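Local coordinates for protein reducing end xylose-releasing exo-oligoxylanase (Bacillus halodurans, PDB 1WU4) that hydrolyses xylooligosaccharides of three or more units, releasing xylose from the reducing end with inversion of anomeric configuration, at residues D86-I91 with F152-Q157; A107-W112 with V166-G171; L240-A245 with G249-E254; A275-G280 with G374-W379. The protein carries 1 engineered substitution. One frame throughout, in Å; residues are numbered along the deposited sequence.

Interaction 1 (D86-I91 with F152-Q157)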
loop_
_atom_site.group_PDB
_atom_site.type_symbol
_atom_site.label_atom_id
_atom_site.label_comp_id
_atom_site.label_asym_id
_atom_site.label_seq_id
_atom_site.Cartn_x
_atom_site.Cartn_y
_atom_site.Cartn_z
ATOM N N ASP A 86 14.527 -4.603 14.476
ATOM C CA ASP A 86 15.283 -3.413 14.841
ATOM C C ASP A 86 14.827 -2.212 14.011
ATOM O O ASP A 86 14.605 -1.127 14.545
ATOM C CB ASP A 86 16.788 -3.666 14.668
ATOM C CG ASP A 86 17.171 -4.040 13.245
ATOM O OD1 ASP A 86 16.460 -4.853 12.614
ATOM O OD2 ASP A 86 18.203 -3.530 12.761
ATOM N N ILE A 87 14.672 -2.416 12.707
ATOM C CA ILE A 87 14.228 -1.348 11.816
ATOM C C ILE A 87 12.758 -1.021 12.075
ATOM O O ILE A 87 12.373 0.147 12.139
ATOM C CB ILE A 87 14.430 -1.759 10.340
ATOM C CG1 ILE A 87 15.929 -1.889 10.051
ATOM C CG2 ILE A 87 13.788 -0.743 9.411
ATOM C CD1 ILE A 87 16.257 -2.369 8.653
ATOM N N PHE A 88 11.943 -2.059 12.233
ATOM C CA PHE A 88 10.520 -1.886 12.497
ATOM C C PHE A 88 10.306 -0.985 13.710
ATOM O O PHE A 88 9.557 -0.011 13.649
ATOM C CB PHE A 88 9.872 -3.246 12.764
ATOM C CG PHE A 88 8.376 -3.194 12.907
ATOM C CD1 PHE A 88 7.551 -3.533 11.837
ATOM C CD2 PHE A 88 7.788 -2.811 14.109
ATOM C CE1 PHE A 88 6.163 -3.495 11.963
ATOM C CE2 PHE A 88 6.400 -2.767 14.245
ATOM C CZ PHE A 88 5.585 -3.112 13.168
ATOM N N ASP A 89 10.968 -1.326 14.813
ATOM C CA ASP A 89 10.842 -0.568 16.054
ATOM C C ASP A 89 11.347 0.867 15.947
ATOM O O ASP A 89 10.764 1.775 16.535
ATOM C CB ASP A 89 11.563 -1.301 17.188
ATOM C CG ASP A 89 10.818 -2.541 17.644
ATOM O OD1 ASP A 89 11.382 -3.324 18.441
ATOM O OD2 ASP A 89 9.659 -2.733 17.212
ATOM N N ARG A 90 12.430 1.075 15.204
ATOM C CA ARG A 90 12.961 2.421 15.033
ATOM C C ARG A 90 11.924 3.304 14.336
ATOM O O ARG A 90 11.689 4.443 14.738
ATOM C CB ARG A 90 14.252 2.389 14.208
ATOM C CG ARG A 90 15.504 2.007 14.998
ATOM C CD ARG A 90 16.697 1.852 14.061
ATOM N NE ARG A 90 17.944 1.551 14.762
ATOM C CZ ARG A 90 18.713 2.459 15.355
ATOM N NH1 ARG A 90 18.371 3.741 15.338
ATOM N NH2 ARG A 90 19.834 2.085 15.958
ATOM N N ILE A 91 11.294 2.764 13.295
ATOM C CA ILE A 91 10.287 3.504 12.539
ATOM C C ILE A 91 9.013 3.735 13.354
ATOM O O ILE A 91 8.485 4.849 13.396
ATOM C CB ILE A 91 9.919 2.752 11.236
ATOM C CG1 ILE A 91 11.143 2.673 10.317
ATOM C CG2 ILE A 91 8.767 3.459 10.530
ATOM C CD1 ILE A 91 10.939 1.791 9.095
ATOM N N PHE A 152 5.479 -0.692 22.045
ATOM C CA PHE A 152 5.847 -1.938 21.394
ATOM C C PHE A 152 4.921 -3.120 21.668
ATOM O O PHE A 152 5.246 -4.261 21.340
ATOM C CB PHE A 152 7.302 -2.261 21.732
ATOM C CG PHE A 152 8.253 -1.173 21.322
ATOM C CD1 PHE A 152 8.492 -0.911 19.975
ATOM C CD2 PHE A 152 8.859 -0.365 22.277
ATOM C CE1 PHE A 152 9.316 0.143 19.588
ATOM C CE2 PHE A 152 9.686 0.693 21.900
ATOM C CZ PHE A 152 9.914 0.947 20.553
ATOM N N ASN A 153 3.765 -2.836 22.264
ATOM C CA ASN A 153 2.758 -3.862 22.517
ATOM C C ASN A 153 1.917 -3.832 21.238
ATOM O O ASN A 153 0.766 -3.387 21.217
ATOM C CB ASN A 153 1.935 -3.515 23.771
ATOM C CG ASN A 153 1.401 -2.092 23.763
ATOM O OD1 ASN A 153 2.046 -1.166 23.272
ATOM N ND2 ASN A 153 0.217 -1.910 24.341
ATOM N N TYR A 154 2.550 -4.315 20.170
ATOM C CA TYR A 154 2.004 -4.329 18.813
ATOM C C TYR A 154 0.524 -4.616 18.586
ATOM O O TYR A 154 -0.187 -3.773 18.039
ATOM C CB TYR A 154 2.813 -5.288 17.936
ATOM C CG TYR A 154 4.314 -5.133 18.033
ATOM C CD1 TYR A 154 4.943 -3.923 17.730
ATOM C CD2 TYR A 154 5.110 -6.212 18.412
ATOM C CE1 TYR A 154 6.337 -3.797 17.804
ATOM C CE2 TYR A 154 6.494 -6.098 18.489
ATOM C CZ TYR A 154 7.101 -4.893 18.184
ATOM O OH TYR A 154 8.473 -4.796 18.256
ATOM N N SER A 155 0.058 -5.797 18.982
ATOM C CA SER A 155 -1.340 -6.150 18.745
ATOM C C SER A 155 -2.335 -5.214 19.424
ATOM O O SER A 155 -3.400 -4.939 18.871
ATOM C CB SER A 155 -1.616 -7.600 19.160
ATOM O OG SER A 155 -1.622 -7.749 20.566
ATOM N N GLU A 156 -1.999 -4.724 20.616
ATOM C CA GLU A 156 -2.893 -3.807 21.316
ATOM C C GLU A 156 -2.944 -2.480 20.569
ATOM O O GLU A 156 -3.994 -1.841 20.483
ATOM C CB GLU A 156 -2.416 -3.559 22.748
ATOM C CG GLU A 156 -2.389 -4.791 23.625
ATOM C CD GLU A 156 -2.108 -4.444 25.067
ATOM O OE1 GLU A 156 -3.043 -3.983 25.754
ATOM O OE2 GLU A 156 -0.953 -4.617 25.505
ATOM N N GLN A 157 -1.800 -2.063 20.035
ATOM C CA GLN A 157 -1.724 -0.818 19.283
ATOM C C GLN A 157 -2.585 -0.932 18.025
ATOM O O GLN A 157 -3.322 -0.010 17.681
ATOM C CB GLN A 157 -0.273 -0.527 18.891
ATOM C CG GLN A 157 0.664 -0.212 20.057
ATOM C CD GLN A 157 0.292 1.067 20.785
ATOM O OE1 GLN A 157 -0.205 2.018 20.182
ATOM N NE2 GLN A 157 0.553 1.105 22.089
#
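Two helices of the (alpha/alpha)6 barrel meet here: F88 and D89 on helix 85-99 face F152, just before helix 154-167, and Y154, its first residue; N153 between them holds the N-cap position. The polar link is a hydrogen bond from Y154 OH to D89 OD2 (2.6 Å), which uses the syn lone pair of that oxygen. The carboxylate arrives at the edge of the tyrosine ring, and the two planes are nearly coplanar (24° apart). K85 makes a salt bridge with D89 OD1 and a hydrogen bond with Y154 OH, so hydroxyl, carboxylate and ammonium form one cluster. With an alanine here instead of D89, the Y154 hydroxyl and the K85 charge would probably both be left without their carboxylate partner. The F152 ring slants across the same side chain, its CE1 3.6 Å from D89 CB. One residue earlier on the helix, F88 forms an offset edge-to-face pair with Y154, the edge of F88 toward the tyrosine face, with centroids 5.5 Å apart; F88 CG is anti to its backbone N (chi1 -174°), which carries the ring to Y154. A140 of helix 127-144 touches both the F88 and Y154 side chains. The carbonyl oxygen F152 O sits over the centre of the Y154 ring, 3.3 Å above its plane.

Interaction 2 (A107-W112 with V166-G171)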
loop_
_atom_site.group_PDB
_atom_site.type_symbol
_atom_site.label_atom_id
_atom_site.label_comp_id
_atom_site.label_asym_id
_atom_site.label_seq_id
_atom_site.Cartn_x
_atom_site.Cartn_y
_atom_site.Cartn_z
ATOM N N ALA A 107 -7.290 13.576 16.952
ATOM C CA ALA A 107 -6.572 12.908 18.030
ATOM C C ALA A 107 -6.845 11.414 17.866
ATOM O O ALA A 107 -7.984 11.010 17.629
ATOM C CB ALA A 107 -7.083 13.396 19.384
ATOM N N GLY A 108 -5.805 10.596 17.976
ATOM C CA GLY A 108 -5.980 9.163 17.813
ATOM C C GLY A 108 -5.467 8.691 16.464
ATOM O O GLY A 108 -5.299 7.491 16.237
ATOM N N TYR A 109 -5.234 9.640 15.562
ATOM C CA TYR A 109 -4.712 9.341 14.233
ATOM C C TYR A 109 -3.283 9.873 14.142
ATOM O O TYR A 109 -2.777 10.480 15.091
ATOM C CB TYR A 109 -5.577 9.987 13.147
ATOM C CG TYR A 109 -6.988 9.441 13.047
ATOM C CD1 TYR A 109 -7.230 8.066 13.020
ATOM C CD2 TYR A 109 -8.076 10.301 12.908
ATOM C CE1 TYR A 109 -8.523 7.563 12.849
ATOM C CE2 TYR A 109 -9.371 9.810 12.735
ATOM C CZ TYR A 109 -9.584 8.444 12.705
ATOM O OH TYR A 109 -10.859 7.965 12.501
ATOM N N PHE A 110 -2.639 9.657 13.000
ATOM C CA PHE A 110 -1.257 10.090 12.802
ATOM C C PHE A 110 -1.134 11.217 11.778
ATOM O O PHE A 110 -1.665 11.120 10.672
ATOM C CB PHE A 110 -0.416 8.891 12.355
ATOM C CG PHE A 110 -0.368 7.776 13.364
ATOM C CD1 PHE A 110 0.691 7.681 14.263
ATOM C CD2 PHE A 110 -1.399 6.844 13.443
ATOM C CE1 PHE A 110 0.723 6.675 15.228
ATOM C CE2 PHE A 110 -1.377 5.836 14.406
ATOM C CZ PHE A 110 -0.314 5.752 15.299
ATOM N N ALA A 111 -0.435 12.288 12.152
ATOM C CA ALA A 111 -0.235 13.423 11.252
ATOM C C ALA A 111 0.396 12.863 9.982
ATOM O O ALA A 111 1.430 12.199 10.041
ATOM C CB ALA A 111 0.683 14.452 11.901
ATOM N N TRP A 112 -0.210 13.143 8.832
ATOM C CA TRP A 112 0.276 12.571 7.580
ATOM C C TRP A 112 1.660 12.986 7.104
ATOM O O TRP A 112 2.353 12.197 6.451
ATOM C CB TRP A 112 -0.740 12.810 6.451
ATOM C CG TRP A 112 -0.630 14.137 5.766
ATOM C CD1 TRP A 112 -1.166 15.325 6.172
ATOM C CD2 TRP A 112 0.061 14.406 4.541
ATOM N NE1 TRP A 112 -0.854 16.319 5.272
ATOM C CE2 TRP A 112 -0.100 15.781 4.262
ATOM C CE3 TRP A 112 0.802 13.615 3.652
ATOM C CZ2 TRP A 112 0.455 16.385 3.127
ATOM C CZ3 TRP A 112 1.355 14.217 2.524
ATOM C CH2 TRP A 112 1.175 15.588 2.273
ATOM N N VAL A 166 -12.884 2.987 13.074
ATOM C CA VAL A 166 -14.286 2.631 12.888
ATOM C C VAL A 166 -15.267 3.409 13.762
ATOM O O VAL A 166 -16.346 3.790 13.303
ATOM C CB VAL A 166 -14.504 1.118 13.158
ATOM C CG1 VAL A 166 -15.981 0.763 13.029
ATOM C CG2 VAL A 166 -13.679 0.293 12.189
ATOM N N HIS A 167 -14.879 3.666 15.008
ATOM C CA HIS A 167 -15.761 4.323 15.968
ATOM C C HIS A 167 -15.561 5.795 16.303
ATOM O O HIS A 167 -16.367 6.365 17.041
ATOM C CB HIS A 167 -15.741 3.517 17.267
ATOM C CG HIS A 167 -16.266 2.125 17.111
ATOM N ND1 HIS A 167 -17.609 1.825 17.186
ATOM C CD2 HIS A 167 -15.635 0.960 16.835
ATOM C CE1 HIS A 167 -17.782 0.535 16.963
ATOM N NE2 HIS A 167 -16.601 -0.013 16.746
ATOM N N ASN A 168 -14.511 6.417 15.780
ATOM C CA ASN A 168 -14.265 7.825 16.088
ATOM C C ASN A 168 -15.499 8.672 15.787
ATOM O O ASN A 168 -16.132 8.519 14.742
ATOM C CB ASN A 168 -13.075 8.352 15.284
ATOM C CG ASN A 168 -12.363 9.496 15.981
ATOM O OD1 ASN A 168 -11.681 10.298 15.342
ATOM N ND2 ASN A 168 -12.504 9.567 17.299
ATOM N N GLY A 169 -15.837 9.566 16.711
ATOM C CA GLY A 169 -16.994 10.422 16.520
ATOM C C GLY A 169 -18.151 10.061 17.430
ATOM O O GLY A 169 -19.016 10.893 17.710
ATOM N N GLU A 170 -18.173 8.817 17.892
ATOM C CA GLU A 170 -19.234 8.356 18.778
ATOM C C GLU A 170 -19.098 8.998 20.153
ATOM O O GLU A 170 -20.093 9.254 20.831
ATOM C CB GLU A 170 -19.188 6.831 18.900
ATOM C CG GLU A 170 -19.479 6.110 17.593
ATOM C CD GLU A 170 -19.302 4.608 17.696
ATOM O OE1 GLU A 170 -19.579 3.911 16.698
ATOM O OE2 GLU A 170 -18.883 4.125 18.768
ATOM N N GLY A 171 -17.859 9.264 20.555
ATOM C CA GLY A 171 -17.617 9.877 21.847
ATOM C C GLY A 171 -16.777 11.137 21.755
ATOM O O GLY A 171 -16.031 11.460 22.681
#
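Y109 lies in an irregular, extended run of backbone, while N168 opposite it is the first residue to leave the helical conformation at the end of helix 154-167. There the chain makes a type II beta turn from H167 to E170, closed by a hydrogen bond from E170 N to H167 O (3.2 Å). G169 occupies the third position of the turn with a phi of 109°, where a CB would be pressed against the preceding carbonyl oxygen. The contact itself is small. The Y109 and N168 side chains approach from opposite directions, with Y109 OH 3.6 Å from N168 CB, and the amide lies beside the CE2 corner of the phenol with its plane almost perpendicular to the ring (89°). The phenol hydroxyl finds its polar partner in the carbonyl of H175. The turn carries its own side-chain link: H167 ND1 donates to E170 OE1 (2.9 Å), meeting it on the syn side but out of the carboxylate plane. R180 forms a salt bridge with E170, and H167 NE2 is hydrogen-bonded to D215 OD1. The contact thus joins the loop between helix 85-99 and strand 113-114 to the C-terminal end of helix 154-167, whose T164 also touches Y109 and whose V166 packs on helix 216-233.

Interaction 3 (L240-A245 with G249-E254); sequences LAPEYA and GTPNDE
Backbone contacts come first: A245 and P251 form a single beta bridge, their CA atoms 4.2 Å apart, and beside it N252 N donates to Y244 O (3.0 Å). That bond is nearly straight (175°), but the N-H comes from above the carbonyl plane, not along a lone pair. A245 CB lies 3.4 Å from T250 O, so the methyl group rests on the backbone of the returning chain. Apolar contact is made chiefly by two proline rings, P242 and P251, which cross at about a right angle with P242 CB 3.7 Å from P251 CB. Y244 CB also meets N252 CB at 3.9 Å, while the phenol leads away, its CG anti to its own carbonyl carbon (chi1 -65°). Among polar side chains, N252 OD1 accepts from E254 N (3.0 Å), an Asx turn that fixes the amide where the chain bends. The Y244 ring stacks on that of Y257, and its side chain is about 4 Å from that of D263, the probable proton acceptor of the active site. Strand 245-246 begins at the end of the first segment and pairs antiparallel with strand 193-194; the chain then turns back into G249, within the connection running from helix 216-233 to helix 265-278.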
loop_
_atom_site.group_PDB
_atom_site.type_symbol
_atom_site.label_atom_id
_atom_site.label_comp_id
_atom_site.label_asym_id
_atom_site.label_seq_id
_atom_site.Cartn_x
_atom_site.Cartn_y
_atom_site.Cartn_z
ATOM N N LEU A 240 -8.306 1.448 -16.022
ATOM C CA LEU A 240 -7.686 2.525 -15.249
ATOM C C LEU A 240 -8.615 3.130 -14.200
ATOM O O LEU A 240 -9.778 3.418 -14.478
ATOM C CB LEU A 240 -7.200 3.633 -16.190
ATOM C CG LEU A 240 -6.257 3.219 -17.324
ATOM C CD1 LEU A 240 -5.901 4.451 -18.141
ATOM C CD2 LEU A 240 -5.002 2.563 -16.766
ATOM N N ALA A 241 -8.087 3.327 -12.994
ATOM C CA ALA A 241 -8.856 3.909 -11.900
ATOM C C ALA A 241 -8.356 5.317 -11.599
ATOM O O ALA A 241 -7.166 5.604 -11.734
ATOM C CB ALA A 241 -8.731 3.041 -10.649
ATOM N N PRO A 242 -9.263 6.218 -11.192
ATOM C CA PRO A 242 -8.895 7.598 -10.869
ATOM C C PRO A 242 -8.218 7.640 -9.505
ATOM O O PRO A 242 -8.340 6.697 -8.720
ATOM C CB PRO A 242 -10.240 8.315 -10.860
ATOM C CG PRO A 242 -11.156 7.259 -10.299
ATOM C CD PRO A 242 -10.719 6.017 -11.056
ATOM N N GLU A 243 -7.501 8.722 -9.220
ATOM C CA GLU A 243 -6.842 8.851 -7.926
ATOM C C GLU A 243 -7.886 9.006 -6.818
ATOM O O GLU A 243 -7.817 8.321 -5.799
ATOM C CB GLU A 243 -5.877 10.032 -7.942
ATOM C CG GLU A 243 -4.674 9.792 -8.834
ATOM C CD GLU A 243 -3.662 10.908 -8.753
ATOM O OE1 GLU A 243 -3.949 12.012 -9.262
ATOM O OE2 GLU A 243 -2.579 10.680 -8.171
ATOM N N TYR A 244 -8.839 9.916 -7.015
ATOM C CA TYR A 244 -9.932 10.118 -6.059
ATOM C C TYR A 244 -11.227 9.766 -6.787
ATOM O O TYR A 244 -11.358 10.010 -7.989
ATOM C CB TYR A 244 -10.066 11.575 -5.608
ATOM C CG TYR A 244 -8.938 12.181 -4.801
ATOM C CD1 TYR A 244 -7.788 11.460 -4.476
ATOM C CD2 TYR A 244 -9.013 13.514 -4.406
ATOM C CE1 TYR A 244 -6.731 12.072 -3.778
ATOM C CE2 TYR A 244 -7.978 14.127 -3.717
ATOM C CZ TYR A 244 -6.841 13.406 -3.410
ATOM O OH TYR A 244 -5.812 14.049 -2.756
ATOM N N ALA A 245 -12.187 9.217 -6.055
ATOM C CA ALA A 245 -13.468 8.862 -6.649
ATOM C C ALA A 245 -14.568 9.029 -5.616
ATOM O O ALA A 245 -14.346 8.846 -4.420
ATOM C CB ALA A 245 -13.441 7.426 -7.153
ATOM N N GLY A 249 -18.472 5.777 -7.384
ATOM C CA GLY A 249 -17.487 5.191 -8.276
ATOM C C GLY A 249 -16.860 6.091 -9.319
ATOM O O GLY A 249 -15.776 5.780 -9.824
ATOM N N THR A 250 -17.515 7.198 -9.650
ATOM C CA THR A 250 -16.979 8.099 -10.660
ATOM C C THR A 250 -15.852 8.971 -10.109
ATOM O O THR A 250 -15.758 9.205 -8.904
ATOM C CB THR A 250 -18.091 8.985 -11.277
ATOM O OG1 THR A 250 -18.647 9.844 -10.279
ATOM C CG2 THR A 250 -19.198 8.105 -11.866
ATOM N N PRO A 251 -14.979 9.470 -10.996
ATOM C CA PRO A 251 -13.854 10.308 -10.568
ATOM C C PRO A 251 -14.206 11.633 -9.913
ATOM O O PRO A 251 -15.162 12.296 -10.305
ATOM C CB PRO A 251 -13.072 10.535 -11.863
ATOM C CG PRO A 251 -13.456 9.366 -12.725
ATOM C CD PRO A 251 -14.924 9.227 -12.447
ATOM N N ASN A 252 -13.420 12.011 -8.909
ATOM C CA ASN A 252 -13.586 13.298 -8.249
ATOM C C ASN A 252 -12.417 14.127 -8.779
ATOM O O ASN A 252 -11.277 13.972 -8.330
ATOM C CB ASN A 252 -13.479 13.174 -6.729
ATOM C CG ASN A 252 -13.453 14.529 -6.041
ATOM O OD1 ASN A 252 -13.402 15.573 -6.697
ATOM N ND2 ASN A 252 -13.485 14.519 -4.713
ATOM N N ASP A 253 -12.700 14.993 -9.745
ATOM C CA ASP A 253 -11.665 15.816 -10.357
ATOM C C ASP A 253 -11.734 17.275 -9.920
ATOM O O ASP A 253 -11.198 18.155 -10.591
ATOM C CB ASP A 253 -11.780 15.724 -11.883
ATOM C CG ASP A 253 -10.518 16.164 -12.589
ATOM O OD1 ASP A 253 -9.421 15.825 -12.101
ATOM O OD2 ASP A 253 -10.625 16.834 -13.640
ATOM N N GLU A 254 -12.385 17.522 -8.789
ATOM C CA GLU A 254 -12.529 18.876 -8.268
ATOM C C GLU A 254 -11.189 19.589 -8.122
ATOM O O GLU A 254 -11.097 20.802 -8.325
ATOM C CB GLU A 254 -13.249 18.837 -6.919
ATOM C CG GLU A 254 -14.722 18.469 -7.021
ATOM C CD GLU A 254 -15.353 18.185 -5.671
ATOM O OE1 GLU A 254 -14.975 18.852 -4.686
ATOM O OE2 GLU A 254 -16.235 17.302 -5.596
#

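Interaction 4 (A275-G280 with G374-W379); sequences AEWFGG and GNFKIW
The last turn of helix 265-278 runs from A275 to F278, and through W277 it meets F376 and I378 of the tail that follows helix 358-372. A275 O takes a weak bond from G279 N as the helix ends. W277 carries the contact in three ways. Its NE1 donates to F376 O (3.0 Å, 165°), and the acceptor lies almost exactly in the indole plane. The edge of the six-membered ring, at CZ2, turns toward the face of F376 in an offset edge-to-face pair, with W277 CZ2 3.8 Å from F376 CD2. Over one indole face lies I378: its CG1 stands 3.6 Å from the centroid of the W277 six-membered ring, a CH-pi contact, while I378 CD1 reaches W277 CG at 3.7 Å. The isoleucine places this branch over the ring because CG1 is anti to its carbonyl carbon (chi1 -63°). A leucine in place of W277 would probably leave the F376 carbonyl without its indole donor and open a gap between F376 and I378. The F278 ring meets that of F9. G279 then leaves the helix with positive phi. On the tail, Q81 bonds to K377 O, whose nearest approach to the indole is 3.7 Å, at W277 CZ2. L135 and F139 of helix 127-144 also touch W277. The C-terminal tail is laid against helices of the (alpha/alpha)6 barrel, the fold of glycoside hydrolase family 8.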
loop_
_atom_site.group_PDB
_atom_site.type_symbol
_atom_site.label_atom_id
_atom_site.label_comp_id
_atom_site.label_asym_id
_atom_site.label_seq_id
_atom_site.Cartn_x
_atom_site.Cartn_y
_atom_site.Cartn_z
ATOM N N ALA A 275 -5.317 -11.195 -4.897
ATOM C CA ALA A 275 -5.501 -12.437 -5.641
ATOM C C ALA A 275 -4.591 -13.524 -5.086
ATOM O O ALA A 275 -5.006 -14.671 -4.926
ATOM C CB ALA A 275 -5.203 -12.216 -7.118
ATOM N N GLU A 276 -3.350 -13.161 -4.785
ATOM C CA GLU A 276 -2.395 -14.125 -4.248
ATOM C C GLU A 276 -2.784 -14.610 -2.858
ATOM O O GLU A 276 -2.742 -15.808 -2.575
ATOM C CB GLU A 276 -0.993 -13.516 -4.199
ATOM C CG GLU A 276 0.082 -14.443 -3.631
ATOM C CD GLU A 276 0.101 -15.813 -4.289
ATOM O OE1 GLU A 276 -0.246 -15.910 -5.485
ATOM O OE2 GLU A 276 0.481 -16.793 -3.613
ATOM N N TRP A 277 -3.163 -13.678 -1.988
ATOM C CA TRP A 277 -3.539 -14.024 -0.624
ATOM C C TRP A 277 -4.888 -14.723 -0.480
ATOM O O TRP A 277 -4.992 -15.748 0.197
ATOM C CB TRP A 277 -3.551 -12.771 0.255
ATOM C CG TRP A 277 -2.196 -12.269 0.669
ATOM C CD1 TRP A 277 -0.975 -12.734 0.260
ATOM C CD2 TRP A 277 -1.934 -11.191 1.574
ATOM N NE1 TRP A 277 0.032 -12.007 0.860
ATOM C CE2 TRP A 277 -0.531 -11.055 1.668
ATOM C CE3 TRP A 277 -2.751 -10.324 2.315
ATOM C CZ2 TRP A 277 0.074 -10.083 2.476
ATOM C CZ3 TRP A 277 -2.146 -9.357 3.120
ATOM C CH2 TRP A 277 -0.748 -9.246 3.190
ATOM N N PHE A 278 -5.922 -14.179 -1.111
ATOM C CA PHE A 278 -7.249 -14.757 -0.964
ATOM C C PHE A 278 -7.870 -15.444 -2.170
ATOM O O PHE A 278 -9.035 -15.840 -2.127
ATOM C CB PHE A 278 -8.182 -13.692 -0.391
ATOM C CG PHE A 278 -7.885 -13.370 1.042
ATOM C CD1 PHE A 278 -8.335 -14.209 2.058
ATOM C CD2 PHE A 278 -7.076 -12.289 1.375
ATOM C CE1 PHE A 278 -7.979 -13.980 3.381
ATOM C CE2 PHE A 278 -6.713 -12.051 2.698
ATOM C CZ PHE A 278 -7.164 -12.897 3.704
ATOM N N GLY A 279 -7.092 -15.603 -3.234
ATOM C CA GLY A 279 -7.597 -16.285 -4.412
ATOM C C GLY A 279 -7.901 -15.412 -5.608
ATOM O O GLY A 279 -8.330 -14.264 -5.477
ATOM N N GLY A 280 -7.683 -15.970 -6.791
ATOM C CA GLY A 280 -7.951 -15.228 -8.004
ATOM C C GLY A 280 -9.442 -15.114 -8.238
ATOM O O GLY A 280 -10.242 -15.743 -7.543
ATOM N N GLY A 374 7.305 -14.226 -4.004
ATOM C CA GLY A 374 6.653 -15.048 -2.997
ATOM C C GLY A 374 7.071 -14.711 -1.578
ATOM O O GLY A 374 6.990 -15.555 -0.682
ATOM N N ASN A 375 7.506 -13.472 -1.366
ATOM C CA ASN A 375 7.953 -13.037 -0.050
ATOM C C ASN A 375 7.111 -11.960 0.631
ATOM O O ASN A 375 7.543 -11.378 1.622
ATOM C CB ASN A 375 9.411 -12.580 -0.127
ATOM C CG ASN A 375 10.372 -13.739 -0.307
ATOM O OD1 ASN A 375 10.476 -14.609 0.555
ATOM N ND2 ASN A 375 11.071 -13.761 -1.434
ATOM N N PHE A 376 5.927 -11.674 0.098
ATOM C CA PHE A 376 5.034 -10.697 0.725
ATOM C C PHE A 376 3.976 -11.621 1.320
ATOM O O PHE A 376 2.982 -11.965 0.673
ATOM C CB PHE A 376 4.446 -9.752 -0.329
ATOM C CG PHE A 376 3.859 -8.478 0.235
ATOM C CD1 PHE A 376 3.791 -7.331 -0.550
ATOM C CD2 PHE A 376 3.354 -8.428 1.534
ATOM C CE1 PHE A 376 3.232 -6.152 -0.057
ATOM C CE2 PHE A 376 2.790 -7.250 2.038
ATOM C CZ PHE A 376 2.732 -6.110 1.238
ATOM N N LYS A 377 4.219 -12.040 2.558
ATOM C CA LYS A 377 3.358 -13.003 3.223
ATOM C C LYS A 377 2.454 -12.511 4.335
ATOM O O LYS A 377 2.574 -11.392 4.829
ATOM C CB LYS A 377 4.221 -14.135 3.789
ATOM C CG LYS A 377 5.188 -14.764 2.798
ATOM C CD LYS A 377 6.006 -15.863 3.465
ATOM C CE LYS A 377 6.998 -16.493 2.500
ATOM N NZ LYS A 377 7.824 -17.542 3.166
ATOM N N ILE A 378 1.541 -13.394 4.721
ATOM C CA ILE A 378 0.625 -13.144 5.817
ATOM C C ILE A 378 1.305 -13.830 6.997
ATOM O O ILE A 378 1.704 -14.994 6.901
ATOM C CB ILE A 378 -0.747 -13.814 5.580
ATOM C CG1 ILE A 378 -1.410 -13.215 4.339
ATOM C CG2 ILE A 378 -1.635 -13.623 6.798
ATOM C CD1 ILE A 378 -2.688 -13.925 3.920
ATOM N N TRP A 379 1.475 -13.102 8.093
ATOM C CA TRP A 379 2.098 -13.672 9.273
ATOM C C TRP A 379 1.009 -13.919 10.303
ATOM O O TRP A 379 0.425 -12.981 10.847
ATOM C CB TRP A 379 3.190 -12.729 9.785
ATOM C CG TRP A 379 4.276 -12.581 8.758
ATOM C CD1 TRP A 379 4.372 -11.619 7.788
ATOM C CD2 TRP A 379 5.336 -13.513 8.501
ATOM N NE1 TRP A 379 5.420 -11.900 6.942
ATOM C CE2 TRP A 379 6.027 -13.057 7.355
ATOM C CE3 TRP A 379 5.765 -14.693 9.126
ATOM C CZ2 TRP A 379 7.125 -13.745 6.819
ATOM C CZ3 TRP A 379 6.856 -15.375 8.593
ATOM C CH2 TRP A 379 7.521 -14.897 7.450
#

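How the interactions relate
Interactions 1 and 2 share helix 154-167: the first lies at its start and the second at its end, with centres 20 Å apart and nearest atoms about 6 Å apart. Their segments alternate along the chain, so helix 85-99 and the loop after it are each tied to this one helix. Interaction 3 comes later in sequence, 34 Å from interaction 1 between centres and on the opposite side of the chain's centre; it alone of the four borders the probable catalytic residues, through Y244 next to D263 and about 10 Å from E70 between side chains. Interaction 4, 27 Å from interaction 3 between centres, lies away from the active site.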